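PDB 2XMZ: hydrolase, alpha/beta hydrolase FOLD family from Staphylococcus aureus, which probably catalyses a pyruvate-eliminating step of menaquinone biosynthesis, the formation of 2-succinyl-6-hydroxy-2,4-cyclohexadiene-1-carboxylate, as a MenH lyase built on the alpha/beta hydrolase fold. Local coordinates for residues 94-98 with 111-117; 98-102 with 202-206; 117-121 with 196-200. The contacts are given in a common frame with arbitrary orientation. Numbering follows the deposited sequence.

Contact 1. Residues 94-98 with 111-117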
loop_
_atom_site.group_PDB
_atom_site.type_symbol
_atom_site.label_atom_id
_atom_site.label_comp_id
_atom_site.label_asym_id
_atom_site.label_seq_id
_atom_site.Cartn_x
_atom_site.Cartn_y
_atom_site.Cartn_z
ATOM N N GLY A 94 1.405 0.384 -2.157
ATOM C CA GLY A 94 2.089 -0.383 -3.204
ATOM C C GLY A 94 2.801 0.512 -4.182
ATOM O O GLY A 94 3.809 0.104 -4.761
ATOM N N ARG A 95 2.281 1.733 -4.362
ATOM C CA ARG A 95 2.946 2.718 -5.227
ATOM C C ARG A 95 4.239 3.157 -4.568
ATOM O O ARG A 95 5.278 3.259 -5.210
ATOM C CB ARG A 95 2.046 3.924 -5.529
ATOM C CG ARG A 95 0.737 3.537 -6.271
ATOM C CD ARG A 95 -0.056 4.751 -6.757
ATOM N NE ARG A 95 -0.715 5.552 -5.706
ATOM C CZ ARG A 95 -0.251 6.715 -5.235
ATOM N NH1 ARG A 95 0.898 7.216 -5.701
ATOM N NH2 ARG A 95 -0.951 7.404 -4.320
ATOM N N VAL A 96 4.167 3.371 -3.266
ATOM C CA VAL A 96 5.349 3.621 -2.475
ATOM C C VAL A 96 6.307 2.405 -2.506
ATOM O O VAL A 96 7.514 2.588 -2.669
ATOM C CB VAL A 96 4.983 4.039 -1.034
ATOM C CG1 VAL A 96 6.231 4.152 -0.155
ATOM C CG2 VAL A 96 4.224 5.352 -1.063
ATOM N N ALA A 97 5.783 1.189 -2.401
ATOM C CA ALA A 97 6.656 0.019 -2.375
ATOM C C ALA A 97 7.345 -0.177 -3.715
ATOM O O ALA A 97 8.528 -0.538 -3.781
ATOM C CB ALA A 97 5.888 -1.253 -1.957
ATOM N N LEU A 98 6.631 0.083 -4.808
ATOM C CA LEU A 98 7.284 -0.001 -6.131
ATOM C C LEU A 98 8.377 1.055 -6.269
ATOM O O LEU A 98 9.487 0.758 -6.712
ATOM C CB LEU A 98 6.241 0.191 -7.247
ATOM C CG LEU A 98 5.478 -1.075 -7.650
ATOM C CD1 LEU A 98 4.262 -0.704 -8.504
ATOM C CD2 LEU A 98 6.362 -1.999 -8.419
ATOM N N LEU A 111 9.350 -8.473 -2.707
ATOM C CA LEU A 111 8.375 -7.414 -2.888
ATOM C C LEU A 111 6.976 -7.981 -2.988
ATOM O O LEU A 111 6.751 -8.969 -3.665
ATOM C CB LEU A 111 8.717 -6.587 -4.126
ATOM C CG LEU A 111 7.847 -5.366 -4.429
ATOM C CD1 LEU A 111 7.948 -4.256 -3.321
ATOM C CD2 LEU A 111 8.200 -4.814 -5.801
ATOM N N ILE A 112 6.026 -7.371 -2.284
ATOM C CA ILE A 112 4.630 -7.812 -2.404
ATOM C C ILE A 112 3.748 -6.619 -2.671
ATOM O O ILE A 112 3.811 -5.596 -1.979
ATOM C CB ILE A 112 4.084 -8.628 -1.185
ATOM C CG1 ILE A 112 4.973 -9.829 -0.899
ATOM C CG2 ILE A 112 2.680 -9.133 -1.507
ATOM C CD1 ILE A 112 4.698 -10.544 0.479
ATOM N N LEU A 113 2.915 -6.774 -3.690
ATOM C CA LEU A 113 2.068 -5.712 -4.180
ATOM C C LEU A 113 0.620 -6.188 -4.205
ATOM O O LEU A 113 0.298 -7.201 -4.846
ATOM C CB LEU A 113 2.511 -5.343 -5.607
ATOM C CG LEU A 113 4.002 -4.967 -5.737
ATOM C CD1 LEU A 113 4.329 -4.752 -7.199
ATOM C CD2 LEU A 113 4.337 -3.722 -4.941
ATOM N N GLU A 114 -0.250 -5.443 -3.536
ATOM C CA GLU A 114 -1.654 -5.767 -3.509
ATOM C C GLU A 114 -2.431 -4.624 -4.122
ATOM O O GLU A 114 -2.391 -3.472 -3.632
ATOM C CB GLU A 114 -2.162 -6.029 -2.083
ATOM C CG GLU A 114 -3.681 -6.328 -2.049
ATOM C CD GLU A 114 -4.311 -6.170 -0.671
ATOM O OE1 GLU A 114 -3.597 -5.847 0.304
ATOM O OE2 GLU A 114 -5.547 -6.339 -0.571
ATOM N N SER A 115 -3.126 -4.931 -5.200
ATOM C CA SER A 115 -4.041 -3.972 -5.837
ATOM C C SER A 115 -3.388 -2.592 -6.028
ATOM O O SER A 115 -3.906 -1.577 -5.572
ATOM C CB SER A 115 -5.307 -3.858 -4.992
ATOM O OG SER A 115 -5.945 -5.111 -4.896
ATOM N N THR A 116 -2.256 -2.563 -6.721
ATOM C CA THR A 116 -1.536 -1.299 -6.889
ATOM C C THR A 116 -1.188 -1.064 -8.358
ATOM O O THR A 116 -1.553 -1.866 -9.243
ATOM C CB THR A 116 -0.283 -1.257 -5.979
ATOM O OG1 THR A 116 0.219 0.078 -5.860
ATOM C CG2 THR A 116 0.855 -2.188 -6.463
ATOM N N SER A 117 -0.453 0.014 -8.607
ATOM C CA SER A 117 0.028 0.309 -9.948
ATOM C C SER A 117 1.343 1.082 -9.878
ATOM O O SER A 117 1.676 1.678 -8.828
ATOM C CB SER A 117 -1.016 1.105 -10.739
ATOM O OG SER A 117 -0.904 2.462 -10.418
#
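Segment 94-98 of helix 92-103 runs roughly antiparallel alongside strand 111-114, the axes of the short segments at 151° and 8.4 Å at closest approach. Past the strand the chain turns in to the helix, so that Gly94 and Thr116 come within 5.2 Å, CA to CA. A CB on Gly94 would collide with the Thr116 side chain. Thr116 OG1 sits 3.0 Å from Arg95 N at an angle too poor for a hydrogen bond; its bond goes to Ser91 O on the probable nucleophile elbow. Alternate strand residues Leu111 and Leu113 face the helix: Ala97 CB meets Leu111 CD1 at 3.9 Å, and Leu98 CD2 meets Leu113 CD1 at 3.6 Å. Arg95 CG rests 3.3 Å from Ser117 O, while its guanidinium reaches Tyr191 O. The pair forms the second half of a beta-alpha-beta crossover from strand 84-90; Val96, directed away from the strand, touches helix 66-77, and strand 111-114 is hydrogen-bonded between strands 84-90 and 210-215.

Contact 2. Residues 98-102 with 202-206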
loop_
_atom_site.group_PDB
_atom_site.type_symbol
_atom_site.label_atom_id
_atom_site.label_comp_id
_atom_site.label_asym_id
_atom_site.label_seq_id
_atom_site.Cartn_x
_atom_site.Cartn_y
_atom_site.Cartn_z
ATOM N N LEU A 98 6.631 0.083 -4.808
ATOM C CA LEU A 98 7.284 -0.001 -6.131
ATOM C C LEU A 98 8.377 1.055 -6.269
ATOM O O LEU A 98 9.487 0.758 -6.712
ATOM C CB LEU A 98 6.241 0.191 -7.247
ATOM C CG LEU A 98 5.478 -1.075 -7.650
ATOM C CD1 LEU A 98 4.262 -0.704 -8.504
ATOM C CD2 LEU A 98 6.362 -1.999 -8.419
ATOM N N TYR A 99 8.074 2.290 -5.846
ATOM C CA TYR A 99 9.054 3.366 -5.916
ATOM C C TYR A 99 10.264 2.989 -5.095
ATOM O O TYR A 99 11.428 3.200 -5.518
ATOM C CB TYR A 99 8.461 4.708 -5.449
ATOM C CG TYR A 99 9.393 5.870 -5.715
ATOM C CD1 TYR A 99 9.310 6.589 -6.896
ATOM C CD2 TYR A 99 10.378 6.224 -4.794
ATOM C CE1 TYR A 99 10.172 7.660 -7.167
ATOM C CE2 TYR A 99 11.264 7.300 -5.056
ATOM C CZ TYR A 99 11.148 8.001 -6.246
ATOM O OH TYR A 99 11.992 9.054 -6.525
ATOM N N TYR A 100 10.008 2.404 -3.932
ATOM C CA TYR A 100 11.079 2.053 -3.048
ATOM C C TYR A 100 11.911 0.898 -3.589
ATOM O O TYR A 100 13.125 0.922 -3.453
ATOM C CB TYR A 100 10.606 1.731 -1.626
ATOM C CG TYR A 100 11.769 1.770 -0.673
ATOM C CD1 TYR A 100 12.169 2.975 -0.080
ATOM C CD2 TYR A 100 12.520 0.615 -0.403
ATOM C CE1 TYR A 100 13.262 3.009 0.783
ATOM C CE2 TYR A 100 13.587 0.639 0.446
ATOM C CZ TYR A 100 13.963 1.850 1.032
ATOM O OH TYR A 100 15.040 1.868 1.875
ATOM N N ALA A 101 11.263 -0.098 -4.189
ATOM C CA ALA A 101 11.984 -1.225 -4.807
ATOM C C ALA A 101 12.955 -0.747 -5.867
ATOM O O ALA A 101 13.992 -1.367 -6.075
ATOM C CB ALA A 101 11.008 -2.258 -5.418
ATOM N N ILE A 102 12.590 0.340 -6.556
ATOM C CA ILE A 102 13.394 0.891 -7.651
ATOM C C ILE A 102 14.430 1.927 -7.188
ATOM O O ILE A 102 15.539 1.986 -7.722
ATOM C CB ILE A 102 12.458 1.547 -8.703
ATOM C CG1 ILE A 102 11.591 0.471 -9.368
ATOM C CG2 ILE A 102 13.242 2.348 -9.752
ATOM C CD1 ILE A 102 10.325 1.005 -10.049
ATOM N N ARG A 202 10.606 1.269 -15.476
ATOM C CA ARG A 202 11.611 0.888 -14.472
ATOM C C ARG A 202 11.251 -0.419 -13.752
ATOM O O ARG A 202 12.007 -0.882 -12.923
ATOM C CB ARG A 202 11.821 2.025 -13.448
ATOM C CG ARG A 202 12.556 3.278 -14.000
ATOM C CD ARG A 202 13.475 3.897 -12.920
ATOM N NE ARG A 202 14.027 5.203 -13.288
ATOM C CZ ARG A 202 15.148 5.394 -13.988
ATOM N NH1 ARG A 202 15.552 6.632 -14.261
ATOM N NH2 ARG A 202 15.875 4.357 -14.423
ATOM N N LEU A 203 10.088 -1.007 -14.058
ATOM C CA LEU A 203 9.681 -2.293 -13.440
ATOM C C LEU A 203 10.667 -3.429 -13.685
ATOM O O LEU A 203 10.839 -4.304 -12.822
ATOM C CB LEU A 203 8.292 -2.737 -13.930
ATOM C CG LEU A 203 7.108 -1.874 -13.490
ATOM C CD1 LEU A 203 5.807 -2.514 -13.971
ATOM C CD2 LEU A 203 7.115 -1.645 -11.952
ATOM N N LYS A 204 11.284 -3.427 -14.869
ATOM C CA LYS A 204 12.284 -4.418 -15.222
ATOM C C LYS A 204 13.541 -4.330 -14.353
ATOM O O LYS A 204 14.312 -5.272 -14.298
ATOM C CB LYS A 204 12.653 -4.362 -16.720
ATOM C CG LYS A 204 13.266 -3.065 -17.193
ATOM C CD LYS A 204 13.489 -3.128 -18.697
ATOM C CE LYS A 204 13.332 -1.782 -19.336
ATOM N NZ LYS A 204 14.360 -0.827 -18.851
ATOM N N GLU A 205 13.718 -3.215 -13.650
ATOM C CA GLU A 205 14.861 -3.052 -12.773
ATOM C C GLU A 205 14.667 -3.814 -11.478
ATOM O O GLU A 205 15.616 -4.054 -10.769
ATOM C CB GLU A 205 15.079 -1.579 -12.446
ATOM C CG GLU A 205 15.097 -0.672 -13.667
ATOM C CD GLU A 205 15.582 0.715 -13.315
ATOM O OE1 GLU A 205 15.591 1.587 -14.201
ATOM O OE2 GLU A 205 15.933 0.933 -12.137
ATOM N N ILE A 206 13.436 -4.188 -11.161
ATOM C CA ILE A 206 13.137 -4.833 -9.880
ATOM C C ILE A 206 13.503 -6.301 -10.017
ATOM O O ILE A 206 12.800 -7.029 -10.680
ATOM C CB ILE A 206 11.617 -4.683 -9.518
ATOM C CG1 ILE A 206 11.247 -3.212 -9.349
ATOM C CG2 ILE A 206 11.262 -5.474 -8.230
ATOM C CD1 ILE A 206 9.772 -3.024 -9.106
HETATM O O HOH W 1 15.497 -1.991 -8.374
#
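Ile102 is the most extensively covered residue here, 90 Å² of it lying against the turn at 202-206: its CG1 lies 3.7 Å from Ile206 CG1, and its CG2 touches the aliphatic part of Arg202, 3.5 Å from CD. The same methyl is 3.9 Å from Glu205 OE2, so the isoleucine packs beneath a charged pair. Arg202 NH2 donates to Glu205 OE1 at 2.8 Å, a salt bridge within the turn that lies over the outer margin of the contact. Deeper in, one turn earlier on the helix, Leu98 CD2 touches both Leu203 CD2 and Ile206 CD1, each 3.6 Å away, and Ala101 CB adds a contact of 4.0 Å to Ile206 CD1. Residues 203-205 have helical backbone angles, and the bonds from Glu205 N to Arg202 O (3.0 Å) and from Ile206 N to Leu203 O (3.1 Å) close the turn, from which Leu203 and Ile206 both reach the helix. Met228 of helix 219-231 touches both Leu98 and Leu203, and Leu111 of strand 110-114 lies against Ala101 and Ile206. Direct contact is thus almost wholly apolar, with polar linkage left to a water that donates to Ala101 O (2.8 Å) and Glu205 O (3.2 Å): the helix and the turn leading to strand 210-215 are joined by side-chain fit and one solvent bridge between carbonyls.

Contact 3. Residues 117-121 with 196-200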
loop_
_atom_site.group_PDB
_atom_site.type_symbol
_atom_site.label_atom_id
_atom_site.label_comp_id
_atom_site.label_asym_id
_atom_site.label_seq_id
_atom_site.Cartn_x
_atom_site.Cartn_y
_atom_site.Cartn_z
ATOM N N SER A 117 -0.453 0.014 -8.607
ATOM C CA SER A 117 0.028 0.309 -9.948
ATOM C C SER A 117 1.343 1.082 -9.878
ATOM O O SER A 117 1.676 1.678 -8.828
ATOM C CB SER A 117 -1.016 1.105 -10.739
ATOM O OG SER A 117 -0.904 2.462 -10.418
ATOM N N PRO A 118 2.113 1.055 -10.979
ATOM C CA PRO A 118 3.361 1.780 -11.053
ATOM C C PRO A 118 3.135 3.210 -11.548
ATOM O O PRO A 118 4.070 3.867 -11.990
ATOM C CB PRO A 118 4.187 0.963 -12.076
ATOM C CG PRO A 118 3.317 -0.141 -12.519
ATOM C CD PRO A 118 1.913 0.240 -12.183
ATOM N N GLY A 119 1.893 3.674 -11.449
ATOM C CA GLY A 119 1.525 5.005 -11.856
ATOM C C GLY A 119 0.960 5.009 -13.254
ATOM O O GLY A 119 0.637 3.956 -13.826
ATOM N N ILE A 120 0.882 6.205 -13.819
ATOM C CA ILE A 120 0.177 6.406 -15.061
ATOM C C ILE A 120 1.203 6.690 -16.154
ATOM O O ILE A 120 2.085 7.536 -15.983
ATOM C CB ILE A 120 -0.906 7.512 -14.884
ATOM C CG1 ILE A 120 -1.948 7.045 -13.861
ATOM C CG2 ILE A 120 -1.568 7.881 -16.212
ATOM C CD1 ILE A 120 -2.894 8.084 -13.400
ATOM N N LYS A 121 1.095 5.940 -17.252
ATOM C CA LYS A 121 2.050 6.016 -18.350
ATOM C C LYS A 121 1.983 7.320 -19.137
ATOM O O LYS A 121 2.993 8.004 -19.314
ATOM C CB LYS A 121 1.808 4.883 -19.342
ATOM C CG LYS A 121 2.403 3.556 -18.975
ATOM C CD LYS A 121 2.657 2.820 -20.298
ATOM C CE LYS A 121 2.541 1.342 -20.124
ATOM N NZ LYS A 121 2.437 0.682 -21.458
ATOM N N MET A 196 2.968 10.933 -9.147
ATOM C CA MET A 196 3.971 9.883 -9.148
ATOM C C MET A 196 4.631 9.772 -10.513
ATOM O O MET A 196 3.937 9.843 -11.532
ATOM C CB MET A 196 3.279 8.578 -8.825
ATOM C CG MET A 196 4.168 7.388 -8.647
ATOM S SD MET A 196 3.001 6.041 -8.403
ATOM C CE MET A 196 4.147 4.682 -8.494
ATOM N N PRO A 197 5.969 9.591 -10.547
ATOM C CA PRO A 197 6.566 9.315 -11.846
ATOM C C PRO A 197 6.036 8.003 -12.409
ATOM O O PRO A 197 5.651 7.097 -11.655
ATOM C CB PRO A 197 8.061 9.178 -11.532
ATOM C CG PRO A 197 8.250 9.825 -10.189
ATOM C CD PRO A 197 6.969 9.508 -9.468
ATOM N N ASN A 198 5.999 7.923 -13.729
ATOM C CA ASN A 198 5.609 6.708 -14.441
ATOM C C ASN A 198 6.697 5.645 -14.250
ATOM O O ASN A 198 7.739 5.687 -14.919
ATOM C CB ASN A 198 5.432 7.029 -15.934
ATOM C CG ASN A 198 5.368 5.787 -16.804
ATOM O OD1 ASN A 198 4.984 4.716 -16.347
ATOM N ND2 ASN A 198 5.729 5.936 -18.074
ATOM N N LEU A 199 6.447 4.688 -13.360
ATOM C CA LEU A 199 7.458 3.657 -13.033
ATOM C C LEU A 199 7.382 2.428 -13.942
ATOM O O LEU A 199 8.141 1.458 -13.768
ATOM C CB LEU A 199 7.363 3.249 -11.560
ATOM C CG LEU A 199 7.619 4.339 -10.515
ATOM C CD1 LEU A 199 7.451 3.729 -9.125
ATOM C CD2 LEU A 199 9.004 4.948 -10.661
ATOM N N TRP A 200 6.470 2.473 -14.913
ATOM C CA TRP A 200 6.277 1.369 -15.850
ATOM C C TRP A 200 7.590 0.931 -16.528
ATOM O O TRP A 200 7.898 -0.255 -16.535
ATOM C CB TRP A 200 5.187 1.708 -16.880
ATOM C CG TRP A 200 3.798 1.558 -16.311
ATOM C CD1 TRP A 200 2.990 2.558 -15.841
ATOM C CD2 TRP A 200 3.073 0.332 -16.121
ATOM N NE1 TRP A 200 1.793 2.032 -15.399
ATOM C CE2 TRP A 200 1.822 0.668 -15.551
ATOM C CE3 TRP A 200 3.360 -1.020 -16.370
ATOM C CZ2 TRP A 200 0.857 -0.298 -15.232
ATOM C CZ3 TRP A 200 2.400 -1.977 -16.049
ATOM C CH2 TRP A 200 1.166 -1.612 -15.501
HETATM O O HOH W 2 1.689 8.440 -12.441
#
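Two hydrogen bonds join these irregular segments: Leu199 N donates to Pro118 O at 2.9 Å, and the indole Trp200 NE1 donates to Gly119 O at 2.7 Å. Consecutive carbonyls of one segment are thus taken by a backbone amide and a side chain of the other. A water adds a third link, accepting from Ile120 N (2.7 Å) and donating to Met196 O (2.8 Å). Each segment also holds a side-chain-to-backbone turn: Ser117 OG accepts from Gly119 N at 3.2 Å in an ST turn, and Asn198 OD1 accepts from Trp200 N at 3.0 Å in an Asx turn. Gly119, with a positive phi of 96°, has backbone angles at which a CB would jam against the preceding carbonyl, and it would also be tight against Pro197 O and Met196 SD. In the alpha/beta hydrolase fold, the loop after strand 110-114 leads here into the helical insertion that begins with helix 123-143, and the loop segment 196-200 brings the chain back from it towards strand 210-215; the contact joins the departing and returning ends. The Trp200 indole is sandwiched, with Pro118 CG 3.5 Å from its six-membered ring centroid in a CH-pi contact and Lys121 CE over the opposite face, 4.3 Å from the five-membered ring centroid. Pro118 CB also packs on Leu199 CB at 3.9 Å, and Met196 CE reaches Pro118 C at 3.5 Å. Farther out, Lys227 and Leu231 of helix 219-231 touch Trp200, while Leu199 reaches Tyr99 and Ile102 on helix 92-103.

The three contacts are close neighbours, their centres 10 to 11 Å apart, around helix 92-103 and the end of strand 110-114. Contacts 1 and 2 share Leu98 and use successive turns of that helix; contacts 1 and 3 share Ser117, three residues past the end of the strand. Along the sequence contact 1 closes before contact 3 opens, and contact 3 is nested within the long excursion closed by contact 2. Leu98 also packs on Pro118, linking all three. Helix 92-103, which starts at the probable nucleophile elbow, is thereby packed against the central sheet and the chain returning from the helical insertion to strand 210-215.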